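Local atomic coordinates of succinate-semialdehyde dehydrogenase (Synechococcus sp., PDB entry 4ITA), a protein that probably oxidises succinic semialdehyde to succinate with NADP+, as an aldehyde dehydrogenase, and is seen here with NADPH bound in a Rossmann fold. Residues R18-L22 with L185-Q191; T253-T257 with K287-L291; A380-D384 with Q406-A410. One frame throughout, in Å; residues are numbered along the deposited sequence.

Contact 1 (R18-L22 with L185-Q191); sequences RFKAL and LLIGASQ. With NDP (NADPH dihydro-nicotinamide-adenine-dinucleotide phosphate), chain C; EDO (1,2-ethanediol), chain H.
Leu-22 and Gln-191 tie the loop after strand 15-18 to the loop leaving strand 182-185, at the adenine end of the cofactor site. Leu-22 N donates to Leu-186 O (3.0 Å), and Leu-186 is the centre of an inverse gamma turn. Gln-191 supplies the second tie. Its CB and CG run beside an ethanediol, probably from the crystallisation liquor, with CG 3.2 Å from EDO O1. With CG beside the backbone N (chi1 -53°) and the chain extended beyond it, CD brings the amide between the two loops. On one branch OE1 accepts from Gly-188 N at 2.8 Å and lies 3.6 Å from Ala-21 CB. On the other, NE2 donates to Leu-22 O (2.8 Å) in a nearly straight bond of 162° in its own amide plane, and to EDO O1. With an alanine here, Leu-22 O and Gly-188 N would probably lose these mates, and the two loops would be less firmly tied. The remainder of the contact is apolar: Leu-22 CB meets Ile-187 CG2 at 3.8 Å, Leu-22 CD1 touches Leu-185 CD2, the two side chains crossing at about a right angle, and Phe-19 CD1 lies obliquely against Leu-186 CD1. Ala-189 CB rests 3.6 Å from C5A of the NADPH adenine, while Lys-156 bonds both Ile-187 O and the cofactor. Between the two segments the contact is uncharged; one carboxamide bonded at both ends to main-chain groups probably helps to hold the loop that carries Ala-189 against the adenine.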
loop_
_atom_site.group_PDB
_atom_site.type_symbol
_atom_site.label_atom_id
_atom_site.label_comp_id
_atom_site.label_asym_id
_atom_site.label_seq_id
_atom_site.Cartn_x
_atom_site.Cartn_y
_atom_site.Cartn_z
ATOM N N ARG A 18 -33.992 -4.994 14.724
ATOM C CA ARG A 18 -33.613 -4.173 13.585
ATOM C C ARG A 18 -33.027 -2.857 14.049
ATOM O O ARG A 18 -33.327 -2.377 15.148
ATOM C CB ARG A 18 -34.808 -3.877 12.693
ATOM C CG ARG A 18 -35.701 -5.055 12.438
ATOM C CD ARG A 18 -36.852 -4.633 11.550
ATOM N NE ARG A 18 -36.404 -4.386 10.184
ATOM C CZ ARG A 18 -36.530 -5.265 9.197
ATOM N NH1 ARG A 18 -37.101 -6.439 9.430
ATOM N NH2 ARG A 18 -36.095 -4.973 7.979
ATOM N N PHE A 19 -32.193 -2.278 13.194
ATOM C CA PHE A 19 -31.496 -1.041 13.512
ATOM C C PHE A 19 -31.659 -0.037 12.383
ATOM O O PHE A 19 -31.656 -0.398 11.205
ATOM C CB PHE A 19 -30.008 -1.319 13.767
ATOM C CG PHE A 19 -29.756 -2.262 14.913
ATOM C CD1 PHE A 19 -29.371 -1.782 16.156
ATOM C CD2 PHE A 19 -29.901 -3.632 14.746
ATOM C CE1 PHE A 19 -29.144 -2.656 17.214
ATOM C CE2 PHE A 19 -29.683 -4.505 15.801
ATOM C CZ PHE A 19 -29.302 -4.019 17.030
ATOM N N LYS A 20 -31.821 1.228 12.757
ATOM C CA LYS A 20 -31.897 2.314 11.798
ATOM C C LYS A 20 -30.487 2.631 11.309
ATOM O O LYS A 20 -29.563 2.777 12.107
ATOM C CB LYS A 20 -32.512 3.551 12.465
ATOM C CG LYS A 20 -32.974 4.646 11.511
ATOM C CD LYS A 20 -33.693 5.769 12.269
ATOM C CE LYS A 20 -34.315 6.789 11.323
ATOM N NZ LYS A 20 -33.288 7.493 10.500
ATOM N N ALA A 21 -30.322 2.717 9.999
ATOM C CA ALA A 21 -29.051 3.137 9.431
ATOM C C ALA A 21 -28.852 4.623 9.681
ATOM O O ALA A 21 -29.814 5.392 9.731
ATOM C CB ALA A 21 -29.010 2.844 7.944
ATOM N N LEU A 22 -27.603 5.032 9.837
ATOM C CA LEU A 22 -27.289 6.452 9.940
ATOM C C LEU A 22 -27.626 7.167 8.645
ATOM O O LEU A 22 -27.517 6.593 7.560
ATOM C CB LEU A 22 -25.799 6.651 10.200
ATOM C CG LEU A 22 -25.213 6.069 11.481
ATOM C CD1 LEU A 22 -23.742 6.436 11.553
ATOM C CD2 LEU A 22 -25.975 6.548 12.722
ATOM N N LEU A 185 -20.164 2.616 12.796
ATOM C CA LEU A 185 -21.147 3.213 11.897
ATOM C C LEU A 185 -22.138 2.153 11.476
ATOM O O LEU A 185 -21.788 1.222 10.740
ATOM C CB LEU A 185 -20.472 3.805 10.654
ATOM C CG LEU A 185 -19.298 4.759 10.887
ATOM C CD1 LEU A 185 -18.766 5.260 9.554
ATOM C CD2 LEU A 185 -19.698 5.932 11.771
ATOM N N LEU A 186 -23.381 2.284 11.934
ATOM C CA LEU A 186 -24.444 1.387 11.487
ATOM C C LEU A 186 -24.915 1.869 10.126
ATOM O O LEU A 186 -25.868 2.638 10.020
ATOM C CB LEU A 186 -25.595 1.346 12.496
ATOM C CG LEU A 186 -25.248 0.727 13.856
ATOM C CD1 LEU A 186 -26.515 0.633 14.718
ATOM C CD2 LEU A 186 -24.582 -0.633 13.714
ATOM N N ILE A 187 -24.201 1.448 9.087
ATOM C CA ILE A 187 -24.478 1.887 7.725
ATOM C C ILE A 187 -24.353 0.730 6.752
ATOM O O ILE A 187 -23.653 -0.254 7.031
ATOM C CB ILE A 187 -23.533 3.037 7.280
ATOM C CG1 ILE A 187 -22.065 2.577 7.224
ATOM C CG2 ILE A 187 -23.715 4.267 8.173
ATOM C CD1 ILE A 187 -21.099 3.646 6.705
ATOM N N GLY A 188 -25.032 0.852 5.619
ATOM C CA GLY A 188 -24.994 -0.168 4.589
ATOM C C GLY A 188 -23.853 0.047 3.617
ATOM O O GLY A 188 -23.157 1.069 3.650
ATOM N N ALA A 189 -23.679 -0.919 2.720
ATOM C CA ALA A 189 -22.596 -0.863 1.748
ATOM C C ALA A 189 -22.644 0.389 0.871
ATOM O O ALA A 189 -21.600 0.961 0.538
ATOM C CB ALA A 189 -22.585 -2.132 0.883
ATOM N N SER A 190 -23.849 0.831 0.511
ATOM C CA SER A 190 -24.003 2.007 -0.355
ATOM C C SER A 190 -23.543 3.309 0.299
ATOM O O SER A 190 -23.360 4.320 -0.380
ATOM C CB SER A 190 -25.455 2.164 -0.815
ATOM O OG SER A 190 -26.299 2.492 0.279
ATOM N N GLN A 191 -23.350 3.278 1.614
ATOM C CA GLN A 191 -23.046 4.487 2.367
ATOM C C GLN A 191 -21.551 4.674 2.581
ATOM O O GLN A 191 -21.107 5.706 3.088
ATOM C CB GLN A 191 -23.769 4.441 3.709
ATOM C CG GLN A 191 -25.261 4.177 3.572
ATOM C CD GLN A 191 -26.007 4.359 4.866
ATOM O OE1 GLN A 191 -26.294 3.396 5.571
ATOM N NE2 GLN A 191 -26.359 5.604 5.172
HETATM P PA NDP C . -18.762 -9.183 1.702
HETATM O O1A NDP C . -17.631 -8.651 0.869
HETATM O O2A NDP C . -20.118 -9.380 1.083
HETATM O O5B NDP C . -18.955 -8.218 2.963
HETATM C C5B NDP C . -17.853 -7.794 3.775
HETATM C C4B NDP C . -18.038 -6.346 4.223
HETATM O O4B NDP C . -17.998 -5.498 3.073
HETATM C C3B NDP C . -19.391 -6.078 4.873
HETATM O O3B NDP C . -19.236 -5.031 5.840
HETATM C C2B NDP C . -20.225 -5.571 3.713
HETATM O O2B NDP C . -21.316 -4.752 4.110
HETATM C C1B NDP C . -19.198 -4.723 3.015
HETATM N N9A NDP C . -19.452 -4.478 1.587
HETATM C C8A NDP C . -19.962 -5.322 0.668
HETATM N N7A NDP C . -19.997 -4.723 -0.546
HETATM C C5A NDP C . -19.482 -3.491 -0.403
HETATM C C6A NDP C . -19.221 -2.330 -1.268
HETATM N N6A NDP C . -19.524 -2.384 -2.580
HETATM N N1A NDP C . -18.674 -1.239 -0.697
HETATM C C2A NDP C . -18.364 -1.178 0.605
HETATM N N3A NDP C . -18.578 -2.192 1.455
HETATM C C4A NDP C . -19.122 -3.341 1.003
HETATM O O3 NDP C . -18.154 -10.552 2.335
HETATM P PN NDP C . -18.808 -11.982 2.743
HETATM O O1N NDP C . -19.819 -12.447 1.719
HETATM O O2N NDP C . -19.175 -11.903 4.199
HETATM O O5D NDP C . -17.522 -12.941 2.608
HETATM C C5D NDP C . -16.412 -12.787 3.482
HETATM C C4D NDP C . -15.128 -12.745 2.674
HETATM O O4D NDP C . -14.070 -12.195 3.473
HETATM C C3D NDP C . -14.653 -14.118 2.241
HETATM O O3D NDP C . -14.189 -14.075 0.887
HETATM C C2D NDP C . -13.540 -14.382 3.236
HETATM O O2D NDP C . -12.632 -15.360 2.727
HETATM C C1D NDP C . -12.903 -13.013 3.356
HETATM N N1N NDP C . -12.070 -12.949 4.565
HETATM C C2N NDP C . -10.827 -12.441 4.506
HETATM C C3N NDP C . -9.887 -12.789 5.475
HETATM C C7N NDP C . -8.500 -12.218 5.462
HETATM O O7N NDP C . -8.032 -11.800 6.519
HETATM N N7N NDP C . -7.811 -12.181 4.324
HETATM C C4N NDP C . -10.230 -13.768 6.572
HETATM C C5N NDP C . -11.674 -13.808 6.762
HETATM C C6N NDP C . -12.537 -13.397 5.749
HETATM P P2B NDP C . -22.819 -5.317 4.165
HETATM O O1X NDP C . -23.592 -4.108 4.606
HETATM O O2X NDP C . -23.168 -5.761 2.764
HETATM O O3X NDP C . -22.866 -6.431 5.167
HETATM C C1 EDO H . -27.048 7.446 1.813
HETATM O O1 EDO H . -26.135 7.205 2.893
HETATM C C2 EDO H . -26.711 6.530 0.645
HETATM O O2 EDO H . -27.077 5.180 0.954
#

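Contact 2 (T253-T257 with K287-L291); sequences TVART and KFASL
Thr-253 opens the contact between helix 245-257 and the end of helix 274-289, two helices of the seven-stranded alpha/beta domain; the first is the crossover of a beta-alpha-beta unit joining the adjacent parallel strands 235-239 and 267-273. Thr-253 CG2, anti to the backbone N, and OG1 both lie against Lys-287 CG, OG1 at 3.4 Å, the side chains crossing at about a right angle. The same OG1 reaches the edge of the Phe-288 ring near the ring plane, 3.6 Å from CE1, but its hydrogen bond goes back into its own helix, to Val-249 O. One turn on, Arg-256 offers only the root of its side chain: CG comes to 3.8 Å from Phe-288 CZ, crossing obliquely. Bends at chi2 and chi3 then carry the guanidinium away, and it bonds Val-366 O and Leu-362 O. Thr-257 closes the helix and lays CG2 over one face of the Phe-288 ring, a CH-pi contact 4.3 Å from the centroid and 17° off the normal. The same methyl meets Leu-291 CD1 at 3.7 Å, so Leu-291 and Phe-288 clasp it. Leu-331 of strand 328-331 also touches Phe-288. No hydrogen bond crosses between the segments. The hydroxyl bond probably helps to hold the Thr-257 rotamer (chi1 68°): OG1 donates to Thr-253 O at 2.7 Å, on the face of that carbonyl opposite to Thr-257 N.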
loop_
_atom_site.group_PDB
_atom_site.type_symbol
_atom_site.label_atom_id
_atom_site.label_comp_id
_atom_site.label_asym_id
_atom_site.label_seq_id
_atom_site.Cartn_x
_atom_site.Cartn_y
_atom_site.Cartn_z
ATOM N N THR A 253 -9.378 -31.672 8.832
ATOM C CA THR A 253 -10.802 -31.614 9.123
ATOM C C THR A 253 -11.132 -30.336 9.881
ATOM O O THR A 253 -12.091 -29.642 9.534
ATOM C CB THR A 253 -11.275 -32.854 9.898
ATOM O OG1 THR A 253 -11.082 -34.011 9.072
ATOM C CG2 THR A 253 -12.749 -32.729 10.264
ATOM N N VAL A 254 -10.331 -30.005 10.892
ATOM C CA VAL A 254 -10.514 -28.745 11.602
ATOM C C VAL A 254 -10.359 -27.567 10.642
ATOM O O VAL A 254 -11.180 -26.652 10.637
ATOM C CB VAL A 254 -9.531 -28.591 12.782
ATOM C CG1 VAL A 254 -9.659 -27.195 13.410
ATOM C CG2 VAL A 254 -9.790 -29.667 13.822
ATOM N N ALA A 255 -9.318 -27.603 9.816
ATOM C CA ALA A 255 -9.048 -26.483 8.918
ATOM C C ALA A 255 -10.195 -26.218 7.929
ATOM O O ALA A 255 -10.513 -25.067 7.651
ATOM C CB ALA A 255 -7.741 -26.693 8.196
ATOM N N ARG A 256 -10.837 -27.263 7.415
ATOM C CA ARG A 256 -11.962 -27.053 6.507
ATOM C C ARG A 256 -13.247 -26.671 7.236
ATOM O O ARG A 256 -14.028 -25.861 6.733
ATOM C CB ARG A 256 -12.201 -28.285 5.617
ATOM C CG ARG A 256 -13.529 -28.274 4.828
ATOM C CD ARG A 256 -13.545 -27.321 3.617
ATOM N NE ARG A 256 -13.791 -25.922 3.988
ATOM C CZ ARG A 256 -14.114 -24.956 3.127
ATOM N NH1 ARG A 256 -14.309 -23.719 3.566
ATOM N NH2 ARG A 256 -14.245 -25.211 1.835
ATOM N N THR A 257 -13.483 -27.247 8.412
ATOM C CA THR A 257 -14.811 -27.158 9.018
ATOM C C THR A 257 -14.962 -26.156 10.160
ATOM O O THR A 257 -16.084 -25.868 10.564
ATOM C CB THR A 257 -15.354 -28.552 9.449
ATOM O OG1 THR A 257 -14.578 -29.070 10.537
ATOM C CG2 THR A 257 -15.322 -29.527 8.269
ATOM N N LYS A 287 -13.964 -38.742 9.229
ATOM C CA LYS A 287 -13.932 -37.638 10.184
ATOM C C LYS A 287 -15.071 -36.648 9.916
ATOM O O LYS A 287 -15.763 -36.212 10.837
ATOM C CB LYS A 287 -12.568 -36.939 10.154
ATOM C CG LYS A 287 -12.218 -36.208 11.442
ATOM C CD LYS A 287 -11.988 -37.191 12.587
ATOM C CE LYS A 287 -11.979 -36.490 13.938
ATOM N NZ LYS A 287 -12.029 -37.458 15.076
ATOM N N PHE A 288 -15.289 -36.309 8.649
ATOM C CA PHE A 288 -16.371 -35.388 8.301
ATOM C C PHE A 288 -17.723 -35.996 8.671
ATOM O O PHE A 288 -18.621 -35.289 9.143
ATOM C CB PHE A 288 -16.378 -35.079 6.801
ATOM C CG PHE A 288 -15.429 -33.982 6.362
ATOM C CD1 PHE A 288 -14.128 -33.911 6.835
ATOM C CD2 PHE A 288 -15.838 -33.060 5.406
ATOM C CE1 PHE A 288 -13.260 -32.912 6.386
ATOM C CE2 PHE A 288 -14.976 -32.064 4.955
ATOM C CZ PHE A 288 -13.688 -31.996 5.445
ATOM N N ALA A 289 -17.863 -37.305 8.453
ATOM C CA ALA A 289 -19.149 -37.981 8.613
ATOM C C ALA A 289 -19.677 -37.938 10.042
ATOM O O ALA A 289 -20.885 -37.978 10.261
ATOM C CB ALA A 289 -19.054 -39.423 8.122
ATOM N N SER A 290 -18.774 -37.847 11.011
ATOM C CA SER A 290 -19.172 -37.897 12.412
ATOM C C SER A 290 -19.098 -36.557 13.156
ATOM O O SER A 290 -19.218 -36.512 14.379
ATOM C CB SER A 290 -18.414 -39.012 13.135
ATOM O OG SER A 290 -18.877 -40.277 12.684
ATOM N N LEU A 291 -18.924 -35.465 12.417
ATOM C CA LEU A 291 -19.020 -34.142 13.026
ATOM C C LEU A 291 -20.443 -33.902 13.531
ATOM O O LEU A 291 -21.408 -34.307 12.893
ATOM C CB LEU A 291 -18.617 -33.059 12.024
ATOM C CG LEU A 291 -17.145 -33.092 11.613
ATOM C CD1 LEU A 291 -16.880 -32.106 10.482
ATOM C CD2 LEU A 291 -16.243 -32.792 12.801
#

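Contact 3 (A380-D384 with Q406-A410); sequences ALAND and QELDA
This is a polar side-chain-to-backbone contact in which Asn-383 of the segment 380-384, on helix 375-383, grips the chain at Glu-407 and Asp-409 as it leaves helix 398-407. The second helix is the crossover of a beta-alpha-beta unit between the parallel strands 390-394 and 412-415, the latter at the edge of the seven-stranded sheet within this chain. Asn-383 uses both branches of its amide. OD1 accepts from Asp-409 N at 2.8 Å in an almost straight bond (172°), the donor standing above the carbonyl plane of the amide and not on a lone pair. ND2 gives an N-H lying in the amide plane to Glu-407 O, 3.0 Å away. The two bonds probably hold the amide against flipping, and they grip the chain just past the helix, where Asp-409 centres an inverse gamma turn. On the sheet side, Ala-382 CB is pressed against Leu-408 CD2 at 3.5 Å; Ile-271 touches the alanine and Ala-391 the leucine. The second subunit also reaches this chain: its Lys-451 hydrogen-bonds Leu-408 O and its Asn-449 Ala-410 O. Arg-42 of that subunit makes a weak, long ion pair with Asp-409 OD1. The Asp-409 carboxylate also turns back over the amide, stacked with the two planes 11° apart, its OD2 lying 3.5 Å from Asn-383 ND2.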
loop_
_atom_site.group_PDB
_atom_site.type_symbol
_atom_site.label_atom_id
_atom_site.label_comp_id
_atom_site.label_asym_id
_atom_site.label_seq_id
_atom_site.Cartn_x
_atom_site.Cartn_y
_atom_site.Cartn_z
ATOM N N ALA A 380 1.720 -27.028 -9.098
ATOM C CA ALA A 380 0.955 -26.438 -10.188
ATOM C C ALA A 380 -0.534 -26.369 -9.851
ATOM O O ALA A 380 -1.193 -25.351 -10.081
ATOM C CB ALA A 380 1.179 -27.211 -11.484
ATOM N N LEU A 381 -1.077 -27.457 -9.310
ATOM C CA LEU A 381 -2.494 -27.487 -8.995
ATOM C C LEU A 381 -2.800 -26.546 -7.837
ATOM O O LEU A 381 -3.802 -25.827 -7.850
ATOM C CB LEU A 381 -2.943 -28.915 -8.669
ATOM C CG LEU A 381 -4.415 -29.105 -8.306
ATOM C CD1 LEU A 381 -5.308 -28.581 -9.411
ATOM C CD2 LEU A 381 -4.692 -30.571 -8.058
ATOM N N ALA A 382 -1.926 -26.552 -6.837
ATOM C CA ALA A 382 -2.097 -25.674 -5.680
ATOM C C ALA A 382 -2.189 -24.208 -6.088
ATOM O O ALA A 382 -2.967 -23.438 -5.516
ATOM C CB ALA A 382 -0.970 -25.875 -4.690
ATOM N N ASN A 383 -1.404 -23.826 -7.088
ATOM C CA ASN A 383 -1.344 -22.435 -7.525
ATOM C C ASN A 383 -2.352 -22.071 -8.613
ATOM O O ASN A 383 -2.462 -20.904 -8.983
ATOM C CB ASN A 383 0.062 -22.090 -8.029
ATOM C CG ASN A 383 1.096 -22.078 -6.929
ATOM O OD1 ASN A 383 0.767 -21.916 -5.755
ATOM N ND2 ASN A 383 2.363 -22.228 -7.307
ATOM N N ASP A 384 -3.085 -23.061 -9.120
ATOM C CA ASP A 384 -3.965 -22.867 -10.273
ATOM C C ASP A 384 -5.319 -22.294 -9.855
ATOM O O ASP A 384 -6.374 -22.892 -10.097
ATOM C CB ASP A 384 -4.129 -24.186 -11.041
ATOM C CG ASP A 384 -4.804 -23.999 -12.387
ATOM O OD1 ASP A 384 -4.675 -22.904 -12.968
ATOM O OD2 ASP A 384 -5.468 -24.948 -12.854
ATOM N N GLN A 406 9.004 -22.350 -0.954
ATOM C CA GLN A 406 9.460 -21.411 -1.964
ATOM C C GLN A 406 8.442 -21.184 -3.076
ATOM O O GLN A 406 8.289 -20.064 -3.569
ATOM C CB GLN A 406 10.793 -21.886 -2.560
ATOM C CG GLN A 406 11.950 -21.816 -1.575
ATOM C CD GLN A 406 12.298 -20.395 -1.182
ATOM O OE1 GLN A 406 12.372 -19.509 -2.034
ATOM N NE2 GLN A 406 12.504 -20.165 0.112
ATOM N N GLU A 407 7.738 -22.238 -3.468
ATOM C CA GLU A 407 6.992 -22.210 -4.720
ATOM C C GLU A 407 5.475 -22.114 -4.617
ATOM O O GLU A 407 4.819 -21.842 -5.620
ATOM C CB GLU A 407 7.387 -23.400 -5.599
ATOM C CG GLU A 407 8.865 -23.430 -5.947
ATOM C CD GLU A 407 9.270 -24.680 -6.702
ATOM O OE1 GLU A 407 8.460 -25.181 -7.509
ATOM O OE2 GLU A 407 10.404 -25.155 -6.475
ATOM N N LEU A 408 4.906 -22.336 -3.433
ATOM C CA LEU A 408 3.471 -22.113 -3.272
ATOM C C LEU A 408 3.200 -20.610 -3.298
ATOM O O LEU A 408 3.816 -19.845 -2.548
ATOM C CB LEU A 408 2.953 -22.752 -1.982
ATOM C CG LEU A 408 2.956 -24.282 -2.010
ATOM C CD1 LEU A 408 2.756 -24.877 -0.619
ATOM C CD2 LEU A 408 1.900 -24.794 -2.978
ATOM N N ASP A 409 2.296 -20.201 -4.186
ATOM C CA ASP A 409 2.007 -18.790 -4.421
ATOM C C ASP A 409 0.951 -18.295 -3.441
ATOM O O ASP A 409 -0.236 -18.202 -3.773
ATOM C CB ASP A 409 1.520 -18.569 -5.861
ATOM C CG ASP A 409 2.642 -18.618 -6.888
ATOM O OD1 ASP A 409 3.818 -18.448 -6.513
ATOM O OD2 ASP A 409 2.330 -18.806 -8.086
ATOM N N ALA A 410 1.394 -17.978 -2.234
ATOM C CA ALA A 410 0.486 -17.596 -1.167
ATOM C C ALA A 410 1.194 -16.635 -0.231
ATOM O O ALA A 410 2.426 -16.588 -0.198
ATOM C CB ALA A 410 0.030 -18.834 -0.401
#

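Overall arrangement
The three contacts follow one another along the chain and do not touch. Contact 1 belongs to the cofactor-binding part and bears directly on the adenine of NADPH through Ala-189. Contacts 2 and 3 join helices of the seven-stranded domain, their centres about 24 Å apart and their nearest atoms about 14 Å. From contact 1 the centres lie about 36 Å (contact 2) and about 39 Å (contact 3) away, and contacts 1 and 3 stand on opposite sides of the chain's centre. Contact 2 still comes near the ligand: the Arg-256 side chain is about 9 Å from the bound NADPH. Contact 3 instead faces the second subunit, which touches neither of the others.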